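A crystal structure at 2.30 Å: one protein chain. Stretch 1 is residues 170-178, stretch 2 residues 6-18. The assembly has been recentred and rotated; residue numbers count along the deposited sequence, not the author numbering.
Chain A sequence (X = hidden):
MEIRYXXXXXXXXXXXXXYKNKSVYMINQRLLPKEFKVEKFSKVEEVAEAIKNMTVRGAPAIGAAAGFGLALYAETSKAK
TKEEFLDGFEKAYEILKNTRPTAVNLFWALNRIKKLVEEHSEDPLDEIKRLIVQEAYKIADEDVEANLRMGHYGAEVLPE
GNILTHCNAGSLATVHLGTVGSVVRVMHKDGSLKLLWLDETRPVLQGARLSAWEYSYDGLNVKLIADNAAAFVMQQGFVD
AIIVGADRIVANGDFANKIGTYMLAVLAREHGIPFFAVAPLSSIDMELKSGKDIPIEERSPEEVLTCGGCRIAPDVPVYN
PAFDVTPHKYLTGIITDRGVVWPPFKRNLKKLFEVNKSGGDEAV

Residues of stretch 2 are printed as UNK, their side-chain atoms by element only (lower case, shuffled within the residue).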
ATOM      1  N   GLY A 170       4.049  17.119   7.358  1.00 30.76           N
ATOM      2  CA  GLY A 170       3.448  17.858   8.465  1.00 28.60           C
ATOM      3  C   GLY A 170       4.502  18.509   9.355  1.00 28.07           C
ATOM      4  O   GLY A 170       5.666  18.654   8.969  1.00 25.28           O
ATOM      5  N   SER A 171       4.073  18.872  10.565  1.00 29.64           N
ATOM      6  CA  SER A 171       4.872  19.579  11.513  1.00 30.61           C
ATOM      7  C   SER A 171       6.097  18.741  11.866  1.00 33.18           C
ATOM      8  O   SER A 171       7.165  19.250  11.954  1.00 33.91           O
ATOM      9  CB  SER A 171       4.059  19.913  12.710  1.00 32.65           C
ATOM     10  OG  SER A 171       4.733  20.818  13.552  1.00 35.42           O
ATOM     11  N   LEU A 172       5.925  17.422  11.959  1.00 37.93           N
ATOM     12  CA  LEU A 172       7.033  16.528  12.314  1.00 36.90           C
ATOM     13  C   LEU A 172       8.134  16.497  11.239  1.00 34.93           C
ATOM     14  O   LEU A 172       9.258  16.128  11.547  1.00 33.78           O
ATOM     15  CB  LEU A 172       6.469  15.128  12.538  1.00 35.40           C
ATOM     16  CG  LEU A 172       5.449  15.011  13.664  1.00 36.76           C
ATOM     17  CD1 LEU A 172       4.827  13.628  13.648  1.00 37.00           C
ATOM     18  CD2 LEU A 172       6.095  15.298  15.011  1.00 37.31           C
ATOM     19  N   ALA A 173       7.814  16.837   9.982  1.00 34.38           N
ATOM     20  CA  ALA A 173       8.813  16.792   8.871  1.00 36.26           C
ATOM     21  C   ALA A 173       9.562  18.131   8.725  1.00 35.45           C
ATOM     22  O   ALA A 173      10.394  18.304   7.828  1.00 34.12           O
ATOM     23  CB  ALA A 173       8.114  16.447   7.569  1.00 38.88           C
ATOM     24  N   THR A 174       9.219  19.096   9.575  1.00 33.97           N
ATOM     25  CA  THR A 174       9.775  20.421   9.554  1.00 36.33           C
ATOM     26  C   THR A 174      10.055  20.868  10.995  1.00 35.47           C
ATOM     27  O   THR A 174       9.842  20.113  11.954  1.00 35.34           O
ATOM     28  CB  THR A 174       8.785  21.366   8.867  1.00 34.22           C
ATOM     29  OG1 THR A 174       7.617  21.476   9.684  1.00 30.19           O
ATOM     30  CG2 THR A 174       8.389  20.863   7.498  1.00 36.60           C
ATOM     31  N   VAL A 175      10.483  22.124  11.130  1.00 32.96           N
ATOM     32  CA  VAL A 175      10.688  22.739  12.416  1.00 32.68           C
ATOM     33  C   VAL A 175       9.319  22.973  13.035  1.00 30.47           C
ATOM     34  O   VAL A 175       9.142  22.680  14.209  1.00 35.27           O
ATOM     35  CB  VAL A 175      11.511  24.027  12.312  1.00 32.32           C
ATOM     36  CG1 VAL A 175      11.654  24.713  13.660  1.00 32.08           C
ATOM     37  CG2 VAL A 175      12.853  23.750  11.685  1.00 32.24           C
ATOM     38  N   HIS A 176       8.360  23.452  12.236  1.00 30.77           N
ATOM     39  CA  HIS A 176       6.980  23.630  12.739  1.00 35.87           C
ATOM     40  C   HIS A 176       5.987  23.727  11.563  1.00 33.90           C
ATOM     41  O   HIS A 176       6.313  24.275  10.542  1.00 32.18           O
ATOM     42  CB  HIS A 176       6.937  24.846  13.711  1.00 36.52           C
ATOM     43  CG  HIS A 176       6.010  24.693  14.878  1.00 37.86           C
ATOM     44  ND1 HIS A 176       5.434  25.795  15.507  1.00 34.66           N
ATOM     45  CD2 HIS A 176       5.520  23.578  15.507  1.00 36.23           C
ATOM     46  CE1 HIS A 176       4.629  25.362  16.477  1.00 38.53           C
ATOM     47  NE2 HIS A 176       4.669  23.990  16.504  1.00 33.19           N
ATOM     48  N   LEU A 177       4.795  23.139  11.741  1.00 31.86           N
ATOM     49  CA  LEU A 177       3.578  23.354  10.929  1.00 31.67           C
ATOM     50  C   LEU A 177       3.498  22.396   9.727  1.00 32.62           C
ATOM     51  O   LEU A 177       2.395  21.856   9.410  1.00 29.17           O
ATOM     52  CB  LEU A 177       3.505  24.811  10.452  1.00 35.26           C
ATOM     53  CG  LEU A 177       3.522  25.873  11.546  1.00 33.05           C
ATOM     54  CD1 LEU A 177       3.410  27.256  10.931  1.00 33.67           C
ATOM     55  CD2 LEU A 177       2.405  25.643  12.545  1.00 32.74           C
ATOM     56  N   GLY A 178       4.620  22.230   9.021  1.00 29.55           N
ATOM     57  CA  GLY A 178       4.674  21.369   7.849  1.00 32.57           C
ATOM     58  C   GLY A 178       4.595  22.163   6.568  1.00 31.35           C
ATOM     59  O   GLY A 178       4.425  23.364   6.610  1.00 31.82           O
ATOM     60  N   UNK A   6      -0.778  32.851  13.423  1.00 39.64           N
ATOM     61  CA  UNK A   6       0.512  32.527  14.025  1.00 39.94           C
ATOM     62  C   UNK A   6       0.631  31.008  14.137  1.00 38.42           C
ATOM     63  O   UNK A   6      -0.374  30.298  14.137  1.00 33.26           O
ATOM     64  o   UNK A   6      -0.326  32.551  16.235  1.00 37.65           O
ATOM     65  c   UNK A   6       0.467  34.680  15.441  1.00 39.67           C
ATOM     66  c   UNK A   6       0.655  33.171  15.415  1.00 41.03           C
ATOM     67  N   UNK A   7       1.858  30.456  14.237  1.00 36.20           N
ATOM     68  CA  UNK A   7       2.044  29.030  14.474  1.00 39.19           C
ATOM     69  C   UNK A   7       1.156  28.466  15.577  1.00 39.74           C
ATOM     70  O   UNK A   7       0.584  27.431  15.369  1.00 44.17           O
ATOM     71  c   UNK A   7       4.152  30.021  14.064  1.00 35.91           C
ATOM     72  c   UNK A   7       3.140  31.149  14.057  1.00 37.54           C
ATOM     73  c   UNK A   7       3.510  28.948  14.883  1.00 39.09           C
ATOM     74  N   UNK A   8       1.001  29.200  16.682  1.00 46.22           N
ATOM     75  CA  UNK A   8       0.317  28.706  17.889  1.00 47.70           C
ATOM     76  C   UNK A   8      -1.185  28.652  17.669  1.00 43.41           C
ATOM     77  O   UNK A   8      -1.877  27.888  18.332  1.00 45.28           O
ATOM     78  n   UNK A   8       4.134  30.445  22.624  1.00 88.21           N
ATOM     79  c   UNK A   8       1.676  29.036  20.040  1.00 72.88           C
ATOM     80  c   UNK A   8       3.315  29.431  21.912  1.00 83.23           C
ATOM     81  c   UNK A   8       2.305  30.063  20.974  1.00 77.40           C
ATOM     82  c   UNK A   8       0.594  29.584  19.116  1.00 60.75           C
ATOM     83  N   UNK A   9      -1.679  29.450  16.728  1.00 42.11           N
ATOM     84  CA  UNK A   9      -3.089  29.369  16.368  1.00 48.16           C
ATOM     85  C   UNK A   9      -3.360  28.172  15.440  1.00 43.51           C
ATOM     86  O   UNK A   9      -4.520  27.792  15.299  1.00 42.91           O
ATOM     87  c   UNK A   9      -3.565  30.677  15.722  1.00 47.02           C
ATOM     88  o   UNK A   9      -4.757  33.925  16.650  1.00 68.05           O
ATOM     89  o   UNK A   9      -3.384  33.481  15.019  1.00 54.94           O
ATOM     90  c   UNK A   9      -3.665  31.826  16.704  1.00 49.30           C
ATOM     91  c   UNK A   9      -3.958  33.175  16.071  1.00 52.41           C
ATOM     92  N   UNK A  10      -2.316  27.620  14.793  1.00 42.81           N
ATOM     93  CA  UNK A  10      -2.462  26.566  13.751  1.00 39.04           C
ATOM     94  C   UNK A  10      -2.240  25.155  14.321  1.00 38.20           C
ATOM     95  O   UNK A  10      -2.780  24.186  13.804  1.00 38.90           O
ATOM     96  c   UNK A  10      -1.483  26.863  12.614  1.00 38.57           C
ATOM     97  c   UNK A  10      -0.773  28.307  10.712  1.00 38.52           C
ATOM     98  c   UNK A  10      -3.208  27.859  11.038  1.00 36.01           C
ATOM     99  c   UNK A  10      -1.861  28.054  11.730  1.00 37.55           C
ATOM    100  N   UNK A  11      -1.448  25.032  15.390  1.00 40.38           N
ATOM    101  CA  UNK A  11      -1.131  23.723  15.961  1.00 37.74           C
ATOM    102  C   UNK A  11      -1.000  23.841  17.479  1.00 38.59           C
ATOM    103  O   UNK A  11      -0.679  24.896  17.983  1.00 39.40           O
ATOM    104  o   UNK A  11       0.284  21.793  15.820  1.00 35.72           O
ATOM    105  c   UNK A  11       0.181  23.160  15.403  1.00 33.88           C
ATOM    106  c   UNK A  11       1.390  23.944  15.871  1.00 33.45           C
ATOM    107  N   UNK A  12      -1.207  22.720  18.164  1.00 38.17           N
ATOM    108  CA  UNK A  12      -0.993  22.614  19.592  1.00 42.91           C
ATOM    109  C   UNK A  12       0.348  21.927  19.876  1.00 40.46           C
ATOM    110  O   UNK A  12       0.758  21.830  21.006  1.00 44.13           O
ATOM    111  c   UNK A  12      -4.607  21.572  20.668  1.00 60.43           C
ATOM    112  c   UNK A  12      -5.971  22.135  20.317  1.00 73.20           C
ATOM    113  c   UNK A  12      -3.462  22.526  20.317  1.00 52.96           C
ATOM    114  n   UNK A  12      -6.823  21.139  19.620  1.00 81.67           N
ATOM    115  c   UNK A  12      -2.121  21.815  20.241  1.00 45.68           C
ATOM    116  N   UNK A  13       1.007  21.445  18.826  1.00 41.56           N
ATOM    117  CA  UNK A  13       2.269  20.780  18.940  1.00 41.59           C
ATOM    118  C   UNK A  13       3.356  21.808  19.226  1.00 40.19           C
ATOM    119  O   UNK A  13       3.341  22.902  18.653  1.00 34.89           O
ATOM    120  c   UNK A  13       2.592  20.054  17.626  1.00 40.64           C
ATOM    121  c   UNK A  13       2.073  17.681  18.327  1.00 40.87           C
ATOM    122  c   UNK A  13       1.781  18.793  17.331  1.00 41.75           C
ATOM    123  c   UNK A  13       2.049  18.306  15.917  1.00 37.80           C
ATOM    124  N   UNK A  14       4.384  21.429  20.021  1.00 39.67           N
ATOM    125  CA  UNK A  14       5.622  22.198  20.097  1.00 40.44           C
ATOM    126  C   UNK A  14       6.404  22.034  18.792  1.00 39.18           C
ATOM    127  O   UNK A  14       6.091  21.141  17.980  1.00 38.40           O
ATOM    128  c   UNK A  14       6.425  21.500  21.201  1.00 44.30           C
ATOM    129  c   UNK A  14       5.990  20.056  21.051  1.00 46.44           C
ATOM    130  c   UNK A  14       4.511  20.135  20.707  1.00 41.06           C
ATOM    131  N   UNK A  15       7.418  22.883  18.613  1.00 37.87           N
ATOM    132  CA  UNK A  15       8.353  22.736  17.540  1.00 35.27           C
ATOM    133  C   UNK A  15       8.949  21.324  17.618  1.00 37.26           C
ATOM    134  O   UNK A  15       9.081  20.745  18.687  1.00 34.19           O
ATOM    135  c   UNK A  15       8.908  25.096  16.793  1.00 40.12           C
ATOM    136  c   UNK A  15       9.270  26.496  17.225  1.00 37.83           C
ATOM    137  c   UNK A  15      10.674  28.178  16.013  1.00 34.98           C
ATOM    138  n   UNK A  15      10.391  26.947  16.448  1.00 37.92           N
ATOM    139  n   UNK A  15       9.783  29.134  15.833  1.00 34.25           N
ATOM    140  c   UNK A  15       9.373  23.877  17.570  1.00 36.85           C
ATOM    141  n   UNK A  15      11.924  28.409  15.689  1.00 32.47           N
ATOM    142  N   UNK A  16       9.215  20.770  16.437  1.00 38.15           N
ATOM    143  CA  UNK A  16       9.820  19.459  16.238  1.00 39.73           C
ATOM    144  C   UNK A  16      11.201  19.421  16.895  1.00 36.43           C
ATOM    145  O   UNK A  16      11.617  18.399  17.398  1.00 37.12           O
ATOM    146  c   UNK A  16      10.659  17.867  14.434  1.00 32.74           C
ATOM    147  o   UNK A  16       8.595  19.124  14.217  1.00 34.03           O
ATOM    148  c   UNK A  16       9.926  19.152  14.736  1.00 36.90           C
ATOM    149  N   UNK A  17      11.893  20.554  16.820  1.00 35.96           N
ATOM    150  CA  UNK A  17      13.188  20.804  17.412  1.00 35.56           C
ATOM    151  C   UNK A  17      13.143  22.240  17.942  1.00 36.77           C
ATOM    152  O   UNK A  17      12.731  23.153  17.177  1.00 30.32           O
ATOM    153  c   UNK A  17      15.700  20.801  17.051  1.00 38.42           C
ATOM    154  c   UNK A  17      14.339  20.664  16.392  1.00 37.69           C
ATOM    155  c   UNK A  17      14.281  19.367  15.615  1.00 44.77           C
ATOM    156  N   UNK A  18      13.622  22.428  19.185  1.00 40.06           N
ATOM    157  CA  UNK A  18      13.646  23.730  19.914  1.00 45.16           C
ATOM    158  C   UNK A  18      14.994  23.842  20.666  1.00 44.48           C
ATOM    159  O   UNK A  18      15.612  22.820  21.058  1.00 39.14           O
ATOM    160  c   UNK A  18      12.470  23.784  20.897  1.00 52.65           C
ATOM    161  o   UNK A  18       9.229  25.143  21.052  1.00 58.27           O
ATOM    162  o   UNK A  18      10.374  24.281  22.753  1.00 65.41           O
ATOM    163  c   UNK A  18      11.657  25.068  20.918  1.00 60.13           C
ATOM    164  c   UNK A  18      10.325  24.846  21.635  1.00 66.52           C
TER
HETATM  165  O   HOH W   1       6.054  19.868  15.467  1.00 37.48           O

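Position 6 has three side-chain atoms: one carbon carrying an oxygen and a methyl. It makes no contact with stretch 1. This is Thr6. It sits at the N-cap of a weakly bonded helix, and its OG1 accepts a weak capping bond from the backbone N of residue 9 at 3.4 Å.

Position 7 has three carbons that close a ring onto the backbone N, with CB 3.7 Å from His176 ND1 and 4.2 Å from Leu177 CD2. It is Pro7.

Position 8 has four carbons in a row ending in nitrogen, and its CA-to-CB bond points away from stretch 1. It is Lys8, exposed.

Position 9 has three carbons, the third carrying two oxygens. Nothing of stretch 1 is in reach. It is Glu9. Its OE1 accepts from Thr6 N at 3.1 Å, which ties the first turn together.

Position 10 has four carbons forked at the second. Its CB is 4.1 Å from Leu177 CD2. The fork one carbon beyond CB marks Leu10.

Position 11 has one carbon bearing an oxygen and a methyl, and the methyl meets His176 and Leu177. It is Thr11. Its CG2 is 3.3 Å from His176 NE2 and 3.9 Å from Leu177 CD2. Its OG1 accepts from the backbone N of residue 13 at 3.1 Å.

Position 12 again has four carbons in a row and a terminal nitrogen. Its CA-to-CB bond points away, and it touches nothing on stretch 1. It is Lys12.

Position 13 has four carbons forked at the second. Its CA-to-CB bond points toward stretch 1, and the side chain meets Ser171. It is Leu13. Its CD1 is 4.1 Å from Ser171 CB. Its backbone O takes a hydrogen bond from His176 NE2 at 2.8 Å, near the plane of the ring.

Position 14 has three carbons in a ring closed on N. Its CA-to-CB bond points away from stretch 1. It is Pro14.

Position 15 has three carbons, a nitrogen, then a carbon with two more nitrogens. The side chain meets His176 and Val175. This guanidinium identifies Arg15. Its CG lies over one face of His176, 3.8 Å from the ring centroid, a CH-pi contact. Its NE is 3.8 Å from Val175 CG1.

Position 16 has one carbon with an oxygen and a methyl. Its CA-to-CB bond points toward stretch 1, and the oxygen meets Ser171 and Thr174. It is Thr16. Its OG1 is 2.7 Å from Ser171 O and 2.8 Å from Thr174 O.

Position 17 has three carbons branched at CB, and its backbone O is 4.0 Å from Val175 CG1. It is Val17.

Position 18 has three carbons, the third bearing two oxygens. It is beyond contact. It is Glu18.

The contact works through backbone and side chain together. Thr16 N donates to Val175 O at 2.9 Å, while its hydroxyl sits among carbonyls of stretch 1. A water bridges Pro14 O, Thr16 OG1 and Ser171 OG. His176 is held by its bond to Leu13 O and by Arg15 over one face. Leu177 packs its CD2 against Pro7, Leu10 and Thr11.

Stretch 2 (6-18) TPKELTKLPRTVE
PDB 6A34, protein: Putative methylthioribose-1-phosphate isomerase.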